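Local coordinates for uncharacterized protein (Chondromyces crocatus, PDB 6I86) that is of unknown molecular function but is encoded in the crocagin biosynthetic gene cluster and probably takes part in making this ribosomally derived natural product, at residues 19-22 with 27-30; 15-20 with 40-45; 30-33 with 37-40; 25-28 with 32-35. All blocks are in the same frame, centred on the assembly; numbering follows the deposited sequence.

Contact 1: residues 19-22 with 27-30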
# COMPACT_ATOMS: atom_id res chain seq x y z
N LEU A 19 -0.01 -1.28 -5.40
CA LEU A 19 0.79 -2.44 -5.02
C LEU A 19 1.93 -2.02 -4.11
O LEU A 19 2.67 -1.08 -4.43
CB LEU A 19 1.33 -3.15 -6.26
CG LEU A 19 0.29 -3.57 -7.30
CD1 LEU A 19 0.97 -3.98 -8.60
CD2 LEU A 19 -0.60 -4.69 -6.77
N PHE A 20 2.08 -2.72 -2.99
CA PHE A 20 3.14 -2.48 -2.02
C PHE A 20 4.07 -3.68 -2.00
O PHE A 20 3.61 -4.82 -1.97
CB PHE A 20 2.59 -2.26 -0.62
CG PHE A 20 2.07 -0.87 -0.37
CD1 PHE A 20 1.52 -0.12 -1.40
CD2 PHE A 20 2.13 -0.32 0.89
CE1 PHE A 20 1.05 1.15 -1.17
CE2 PHE A 20 1.66 0.95 1.13
CZ PHE A 20 1.11 1.69 0.10
N PHE A 21 5.38 -3.43 -2.00
CA PHE A 21 6.34 -4.53 -2.07
C PHE A 21 7.72 -4.03 -1.68
O PHE A 21 7.99 -2.83 -1.64
CB PHE A 21 6.38 -5.14 -3.48
CG PHE A 21 6.38 -4.11 -4.58
CD1 PHE A 21 7.58 -3.61 -5.08
CD2 PHE A 21 5.19 -3.65 -5.12
CE1 PHE A 21 7.58 -2.67 -6.10
CE2 PHE A 21 5.19 -2.70 -6.13
CZ PHE A 21 6.38 -2.21 -6.62
N ASP A 22 8.60 -4.99 -1.40
CA ASP A 22 10.00 -4.68 -1.15
C ASP A 22 10.65 -4.19 -2.44
O ASP A 22 10.31 -4.65 -3.53
CB ASP A 22 10.73 -5.90 -0.61
CG ASP A 22 12.11 -5.57 -0.08
OD1 ASP A 22 13.05 -5.44 -0.89
OD2 ASP A 22 12.27 -5.45 1.15
N ILE A 27 8.84 -7.53 -9.14
CA ILE A 27 7.89 -6.61 -9.75
C ILE A 27 8.48 -5.21 -9.93
O ILE A 27 7.96 -4.42 -10.73
CB ILE A 27 6.60 -6.56 -8.89
CG1 ILE A 27 5.45 -5.91 -9.68
CG2 ILE A 27 6.85 -5.84 -7.58
CD1 ILE A 27 4.09 -6.08 -9.03
N ASN A 28 9.56 -4.89 -9.22
CA ASN A 28 10.19 -3.58 -9.31
C ASN A 28 11.24 -3.51 -10.42
O ASN A 28 12.12 -2.65 -10.37
CB ASN A 28 10.82 -3.21 -7.96
CG ASN A 28 10.92 -1.70 -7.76
OD1 ASN A 28 10.16 -0.94 -8.36
ND2 ASN A 28 11.85 -1.28 -6.92
N SER A 29 11.16 -4.40 -11.41
CA SER A 29 12.08 -4.41 -12.53
C SER A 29 11.30 -4.47 -13.83
O SER A 29 10.18 -4.99 -13.86
CB SER A 29 13.05 -5.60 -12.46
OG SER A 29 13.94 -5.46 -11.36
N PRO A 30 11.85 -3.93 -14.92
CA PRO A 30 11.11 -3.93 -16.19
C PRO A 30 10.86 -5.32 -16.76
O PRO A 30 9.86 -5.51 -17.46
CB PRO A 30 12.00 -3.09 -17.12
CG PRO A 30 12.85 -2.27 -16.21
CD PRO A 30 13.08 -3.13 -15.00
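Phe21, near the end of strand 17-22, and Ile27, in a short 3-10 turn, are the nearest backbone positions here, with Phe21 CA and Ile27 CA 8.1 Å apart and no hydrogen bond linking 19-22 to 27-30. Side chains therefore make the contact. The methyl CG2 of Ile27 sits over the centre of the Phe21 ring, 3.4 Å from the centroid and 10° off the ring normal, a CH-pi arrangement. A chi1 of 44° sets Phe21 CG between its own backbone N and carbonyl carbon, and the ring then presents one face to this methyl. Asn28 reaches the same ring at CE1, where its CB lies 3.8 Å away; its amide plane is turned 61° from the ring, and its ND2 bonds Ala23 O and Asn106 OD1. Beside this, Leu19 CD1 meets Ile27 CD1 at 3.8 Å, the two side chains crossing at about a right angle. A serine in place of Phe21 would probably open a gap beneath Ile27 CG2 and deprive that methyl of its aromatic partner. The strand pairs through Leu19 and Phe21 with strand 94-99, so the arrangement is that of a loop folded back over one face of an antiparallel sheet.

Contact 2: residues 15-20 with 40-45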
# COMPACT_ATOMS: atom_id res chain seq x y z
N SER A 15 -6.26 3.42 -10.96
CA SER A 15 -7.55 3.02 -11.51
C SER A 15 -8.05 1.68 -11.00
O SER A 15 -9.26 1.46 -10.98
CB SER A 15 -7.49 2.98 -13.05
OG SER A 15 -6.58 1.99 -13.50
N THR A 16 -7.15 0.79 -10.58
CA THR A 16 -7.56 -0.53 -10.09
C THR A 16 -6.74 -0.95 -8.87
O THR A 16 -7.30 -1.13 -7.78
CB THR A 16 -7.43 -1.59 -11.19
OG1 THR A 16 -6.14 -1.50 -11.80
CG2 THR A 16 -8.50 -1.40 -12.25
N TRP A 17 -5.43 -1.12 -9.03
CA TRP A 17 -4.59 -1.71 -8.00
C TRP A 17 -3.44 -0.79 -7.62
O TRP A 17 -2.71 -0.31 -8.49
CB TRP A 17 -4.02 -3.06 -8.46
CG TRP A 17 -5.04 -4.15 -8.57
CD1 TRP A 17 -6.34 -4.12 -8.16
CD2 TRP A 17 -4.82 -5.45 -9.12
NE1 TRP A 17 -6.95 -5.32 -8.42
CE2 TRP A 17 -6.04 -6.16 -9.01
CE3 TRP A 17 -3.72 -6.09 -9.69
CZ2 TRP A 17 -6.18 -7.47 -9.46
CZ3 TRP A 17 -3.86 -7.39 -10.13
CH2 TRP A 17 -5.08 -8.07 -10.02
N ILE A 18 -3.28 -0.55 -6.32
CA ILE A 18 -2.06 -0.02 -5.75
C ILE A 18 -1.30 -1.18 -5.12
O ILE A 18 -1.90 -1.99 -4.40
CB ILE A 18 -2.35 1.08 -4.70
CG1 ILE A 18 -3.14 2.22 -5.35
CG2 ILE A 18 -1.06 1.60 -4.10
CD1 ILE A 18 -3.84 3.13 -4.35
N LEU A 19 -0.01 -1.28 -5.40
CA LEU A 19 0.79 -2.44 -5.02
C LEU A 19 1.93 -2.02 -4.11
O LEU A 19 2.67 -1.08 -4.43
CB LEU A 19 1.33 -3.15 -6.26
CG LEU A 19 0.29 -3.57 -7.30
CD1 LEU A 19 0.97 -3.98 -8.60
CD2 LEU A 19 -0.60 -4.69 -6.77
N PHE A 20 2.08 -2.72 -2.99
CA PHE A 20 3.14 -2.48 -2.02
C PHE A 20 4.07 -3.68 -2.00
O PHE A 20 3.61 -4.82 -1.97
CB PHE A 20 2.59 -2.26 -0.62
CG PHE A 20 2.07 -0.87 -0.37
CD1 PHE A 20 1.52 -0.12 -1.40
CD2 PHE A 20 2.13 -0.32 0.89
CE1 PHE A 20 1.05 1.15 -1.17
CE2 PHE A 20 1.66 0.95 1.13
CZ PHE A 20 1.11 1.69 0.10
N ASP A 40 -1.24 -12.46 -13.66
CA ASP A 40 -1.15 -13.71 -12.92
C ASP A 40 0.05 -13.70 -11.98
O ASP A 40 -0.02 -14.25 -10.87
CB ASP A 40 -1.07 -14.90 -13.88
CG ASP A 40 -2.36 -15.16 -14.61
OD1 ASP A 40 -2.32 -15.72 -15.72
OD2 ASP A 40 -3.43 -14.80 -14.06
N ARG A 41 1.15 -13.10 -12.42
CA ARG A 41 2.36 -13.10 -11.59
C ARG A 41 2.25 -12.11 -10.44
O ARG A 41 2.91 -12.29 -9.41
CB ARG A 41 3.58 -12.81 -12.47
CG ARG A 41 3.95 -13.97 -13.37
CD ARG A 41 5.16 -13.69 -14.24
NE ARG A 41 4.81 -12.90 -15.42
CZ ARG A 41 5.18 -11.64 -15.61
NH1 ARG A 41 5.93 -11.02 -14.72
NH2 ARG A 41 4.81 -11.00 -16.71
N ILE A 42 1.43 -11.07 -10.58
CA ILE A 42 1.11 -10.21 -9.44
C ILE A 42 0.38 -11.01 -8.37
O ILE A 42 0.70 -10.93 -7.18
CB ILE A 42 0.28 -8.99 -9.89
CG1 ILE A 42 1.09 -8.10 -10.83
CG2 ILE A 42 -0.19 -8.20 -8.69
CD1 ILE A 42 0.36 -6.85 -11.26
N TRP A 43 -0.61 -11.80 -8.78
CA TRP A 43 -1.39 -12.58 -7.82
C TRP A 43 -0.54 -13.63 -7.13
O TRP A 43 -0.75 -13.94 -5.95
CB TRP A 43 -2.59 -13.23 -8.51
CG TRP A 43 -3.65 -13.65 -7.56
CD1 TRP A 43 -3.94 -14.93 -7.15
CD2 TRP A 43 -4.57 -12.80 -6.86
NE1 TRP A 43 -4.99 -14.91 -6.26
CE2 TRP A 43 -5.39 -13.62 -6.06
CE3 TRP A 43 -4.78 -11.42 -6.85
CZ2 TRP A 43 -6.40 -13.10 -5.26
CZ3 TRP A 43 -5.78 -10.91 -6.05
CH2 TRP A 43 -6.58 -11.75 -5.26
N ARG A 44 0.43 -14.20 -7.85
CA ARG A 44 1.33 -15.16 -7.22
C ARG A 44 2.22 -14.50 -6.18
O ARG A 44 2.49 -15.08 -5.12
CB ARG A 44 2.18 -15.86 -8.28
CG ARG A 44 1.39 -16.78 -9.17
CD ARG A 44 2.25 -17.94 -9.61
NE ARG A 44 3.32 -17.54 -10.51
CZ ARG A 44 3.17 -17.36 -11.82
NH1 ARG A 44 1.98 -17.55 -12.37
NH2 ARG A 44 4.20 -17.01 -12.57
N LEU A 45 2.69 -13.28 -6.47
CA LEU A 45 3.44 -12.53 -5.46
C LEU A 45 2.57 -12.22 -4.25
O LEU A 45 3.05 -12.27 -3.11
CB LEU A 45 3.99 -11.24 -6.07
CG LEU A 45 5.17 -11.38 -7.04
CD1 LEU A 45 5.52 -10.03 -7.66
CD2 LEU A 45 6.37 -11.98 -6.34
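Ile42 of helix 38-47 meets Trp17 and Leu19 of strand 17-22 by apolar packing alone; no hydrogen bond joins 15-20 to 40-45. Trp17 and Leu19 are two apart on an extended strand, and both CB atoms point to the helix, whereas Ile18 between them packs on Leu54. The two branches of Ile42 divide the work. Its CG2, placed anti to the backbone N while CG1 is anti to the carbonyl carbon (chi1 -64°), meets both strand residues, 4.0 Å from Trp17 CZ3 and 4.0 Å from Leu19 CD2. The longer branch ends in CD1, which touches Leu19 CD1 at 4.0 Å, the Leu19 and Ile42 side chains crossing at about a right angle. The indole offers its benzo ring to Ile42 obliquely.

The backbones stay well separated: Leu19 CA and Ile42 CA, the closest such pair, are 8.9 Å apart, a gap bridged by side chains.

No polar bond crosses the contact. Trp17 NE1 is bonded to Gln55 OE1, while the benzo carbon CZ3 meets Ile42. Within the helix, Arg44 N bonds Asp40 O at 3.1 Å.

All three cross-contact approaches are close to van der Waals distance and none is directional, so helix and sheet probably hold together here by shape and exclusion of water, without a polar bond between the two segments to fix their register.

Contact 3: residues 30-33 with 37-40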
# COMPACT_ATOMS: atom_id res chain seq x y z
N PRO A 30 11.85 -3.93 -14.92
CA PRO A 30 11.11 -3.93 -16.19
C PRO A 30 10.86 -5.32 -16.76
O PRO A 30 9.86 -5.51 -17.46
CB PRO A 30 12.00 -3.09 -17.12
CG PRO A 30 12.85 -2.27 -16.21
CD PRO A 30 13.08 -3.13 -15.00
N ALA A 31 11.73 -6.29 -16.48
CA ALA A 31 11.55 -7.63 -17.02
C ALA A 31 10.25 -8.27 -16.54
O ALA A 31 9.67 -9.11 -17.23
CB ALA A 31 12.74 -8.51 -16.66
N PHE A 32 9.78 -7.88 -15.35
CA PHE A 32 8.52 -8.39 -14.84
C PHE A 32 7.36 -8.02 -15.76
O PHE A 32 6.49 -8.84 -16.04
CB PHE A 32 8.28 -7.86 -13.42
CG PHE A 32 7.04 -8.40 -12.76
CD1 PHE A 32 5.79 -7.85 -13.02
CD2 PHE A 32 7.12 -9.46 -11.86
CE1 PHE A 32 4.65 -8.34 -12.41
CE2 PHE A 32 5.98 -9.95 -11.25
CZ PHE A 32 4.75 -9.39 -11.52
N TRP A 33 7.34 -6.77 -16.23
CA TRP A 33 6.19 -6.25 -16.96
C TRP A 33 6.29 -6.41 -18.46
O TRP A 33 5.27 -6.31 -19.15
CB TRP A 33 5.99 -4.77 -16.61
CG TRP A 33 5.74 -4.55 -15.15
CD1 TRP A 33 6.67 -4.41 -14.17
CD2 TRP A 33 4.46 -4.48 -14.51
NE1 TRP A 33 6.06 -4.24 -12.95
CE2 TRP A 33 4.70 -4.28 -13.13
CE3 TRP A 33 3.14 -4.56 -14.96
CZ2 TRP A 33 3.67 -4.16 -12.21
CZ3 TRP A 33 2.12 -4.44 -14.04
CH2 TRP A 33 2.39 -4.24 -12.68
N ASP A 37 1.15 -12.13 -19.04
CA ASP A 37 0.50 -12.61 -17.82
C ASP A 37 1.11 -12.00 -16.57
O ASP A 37 1.25 -12.66 -15.54
CB ASP A 37 0.54 -14.14 -17.73
CG ASP A 37 -0.12 -14.80 -18.90
OD1 ASP A 37 -1.04 -14.19 -19.50
OD2 ASP A 37 0.25 -15.94 -19.22
N ALA A 38 1.47 -10.72 -16.65
CA ALA A 38 1.90 -10.02 -15.45
C ALA A 38 0.82 -10.03 -14.38
O ALA A 38 1.13 -10.06 -13.19
CB ALA A 38 2.31 -8.58 -15.79
N VAL A 39 -0.45 -10.04 -14.80
CA VAL A 39 -1.55 -10.04 -13.84
C VAL A 39 -1.57 -11.33 -13.03
O VAL A 39 -1.89 -11.32 -11.84
CB VAL A 39 -2.89 -9.79 -14.57
CG1 VAL A 39 -3.23 -10.95 -15.51
CG2 VAL A 39 -4.01 -9.55 -13.57
N ASP A 40 -1.24 -12.46 -13.66
CA ASP A 40 -1.15 -13.71 -12.92
C ASP A 40 0.05 -13.70 -11.98
O ASP A 40 -0.02 -14.25 -10.87
CB ASP A 40 -1.07 -14.90 -13.88
CG ASP A 40 -2.36 -15.16 -14.61
OD1 ASP A 40 -2.32 -15.72 -15.72
OD2 ASP A 40 -3.43 -14.80 -14.06
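A chi1 of -176° carries the Phe32 ring to the side opposite its backbone N, whereas Trp33, at chi1 -61°, has CG opposite its carbonyl carbon, and these two settings bring neighbouring aromatic side chains to the same small target, the methyl of Ala38. Phe32 CE1 lies 4.1 Å from Ala38 CB, and Trp33 CE3 lies 4.2 Å from that same CB, which stands obliquely to the indole. The Trp33 CB points away from 37-40, yet CE3 of its benzo ring comes back to the methyl. Phe32 CE1 also comes to 4.0 Å from Ala38 O, oblique to the ring, a packing contact without a hydrogen bond.

The two rings support each other. Phe32 CD1 sits 3.6 Å above the indole plane of Trp33, offset toward its rim, while Trp33 CG lies at the edge of the Phe32 ring, in its plane.

Trp33 CA and Ala38 CA are 5.9 Å apart, the shortest such distance between 30-33 and 37-40. Both segments are loosely tied inside: Trp33 N to Pro30 O and Asp40 N to Asp37 O are weak bonds. Asp37 takes the N-cap position before helix 38-47, though its side chain makes no capping bond. Beyond the segments, Arg41 NH1 bonds Phe32 O and its guanidinium makes a cation-pi contact with the Phe32 ring.

Across the turn the contact is thus wholly apolar in its side chains, and the small methyl of Ala38 probably helps the two helices approach closely.

Contact 4: residues 25-28 with 32-35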
# COMPACT_ATOMS: atom_id res chain seq x y z
N CYS A 25 11.88 -6.74 -4.84
CA CYS A 25 10.94 -7.68 -5.44
C CYS A 25 11.02 -7.61 -6.96
O CYS A 25 11.30 -6.56 -7.54
CB CYS A 25 9.51 -7.37 -4.98
SG CYS A 25 8.27 -8.56 -5.55
N SER A 26 10.79 -8.76 -7.61
CA SER A 26 10.90 -8.85 -9.06
C SER A 26 9.98 -7.86 -9.76
O SER A 26 10.29 -7.40 -10.87
CB SER A 26 10.60 -10.27 -9.52
OG SER A 26 9.27 -10.65 -9.19
N ILE A 27 8.84 -7.53 -9.14
CA ILE A 27 7.89 -6.61 -9.75
C ILE A 27 8.48 -5.21 -9.93
O ILE A 27 7.96 -4.42 -10.73
CB ILE A 27 6.60 -6.56 -8.89
CG1 ILE A 27 5.45 -5.91 -9.68
CG2 ILE A 27 6.85 -5.84 -7.58
CD1 ILE A 27 4.09 -6.08 -9.03
N ASN A 28 9.56 -4.89 -9.22
CA ASN A 28 10.19 -3.58 -9.31
C ASN A 28 11.24 -3.51 -10.42
O ASN A 28 12.12 -2.65 -10.37
CB ASN A 28 10.82 -3.21 -7.96
CG ASN A 28 10.92 -1.70 -7.76
OD1 ASN A 28 10.16 -0.94 -8.36
ND2 ASN A 28 11.85 -1.28 -6.92
N PHE A 32 9.78 -7.88 -15.35
CA PHE A 32 8.52 -8.39 -14.84
C PHE A 32 7.36 -8.02 -15.76
O PHE A 32 6.49 -8.84 -16.04
CB PHE A 32 8.28 -7.86 -13.42
CG PHE A 32 7.04 -8.40 -12.76
CD1 PHE A 32 5.79 -7.85 -13.02
CD2 PHE A 32 7.12 -9.46 -11.86
CE1 PHE A 32 4.65 -8.34 -12.41
CE2 PHE A 32 5.98 -9.95 -11.25
CZ PHE A 32 4.75 -9.39 -11.52
N TRP A 33 7.34 -6.77 -16.23
CA TRP A 33 6.19 -6.25 -16.96
C TRP A 33 6.29 -6.41 -18.46
O TRP A 33 5.27 -6.31 -19.15
CB TRP A 33 5.99 -4.77 -16.61
CG TRP A 33 5.74 -4.55 -15.15
CD1 TRP A 33 6.67 -4.41 -14.17
CD2 TRP A 33 4.46 -4.48 -14.51
NE1 TRP A 33 6.06 -4.24 -12.95
CE2 TRP A 33 4.70 -4.28 -13.13
CE3 TRP A 33 3.14 -4.56 -14.96
CZ2 TRP A 33 3.67 -4.16 -12.21
CZ3 TRP A 33 2.12 -4.44 -14.04
CH2 TRP A 33 2.39 -4.24 -12.68
N SER A 34 7.49 -6.66 -18.99
CA SER A 34 7.66 -6.79 -20.44
C SER A 34 7.14 -8.11 -20.98
O SER A 34 6.85 -8.20 -22.18
CB SER A 34 9.14 -6.63 -20.80
OG SER A 34 9.91 -7.72 -20.32
N THR A 35 7.01 -9.14 -20.15
CA THR A 35 6.48 -10.43 -20.58
C THR A 35 5.03 -10.58 -20.15
O THR A 35 4.50 -9.82 -19.33
CB THR A 35 7.34 -11.58 -20.04
OG1 THR A 35 6.77 -12.83 -20.45
CG2 THR A 35 7.40 -11.54 -18.52
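Trp33 NE1 donates a hydrogen bond to Ile27 O, the one polar link between 25-28 and 32-35. The N to O distance from Trp33 NE1 to Ile27 O is 2.9 Å, with an N-H...O angle of 155°. The oxygen lies close to the indole plane, and NE1 approaches in the carbonyl plane of Ile27, on a lone pair. Inside the 3-10 turn, Asn28 N bonds Cys25 O at 2.9 Å.

The CH-pi contact comes from the backbone: Ile27 CA stands over one face of the Phe32 ring, 3.9 Å from the centroid and 24° off the normal, displaced toward the rim. A polar atom also meets this ring: Ser26 OG comes within 3.6 Å of Phe32 CD2, obliquely.

Apolar packing completes the contact. Ile27 CG1 touches both rings, 3.7 Å from Phe32 CE1 and 3.6 Å from Trp33 CZ2, while its CD1 also meets Trp33 CZ2. An alanine replacing Phe32 would probably uncover Ile27 CA and strip CG1 of one of its two aromatic neighbours.

The directional bond, with the packing beside it, probably helps fix the rotation of the indole, and the two rings meet Ile27 from adjoining directions, so the turn and the helix that follows it are joined by both polar and apolar means.

In the fold
The four contacts form one continuous patch and lie together to one side of the molecule. Ile27 belongs to both contact 1 and contact 4, whose centres are about 7 Å apart, and it also packs on the helix of contact 2, with Ile27 CB 3.8 Å from Leu45 CD1. Contacts 3 and 4 share Phe32 and Trp33, and their centres lie about 5 Å apart. Contact 2 joins them through Ile42 CD1, 3.6 Å from Trp33 CH2. Contacts 1 and 2 are buried and contacts 3 and 4 partly so; their centres lie about 11 Å, and about 19 and 17 Å, from the chain's centre. No catalytic or ligand site is identified here.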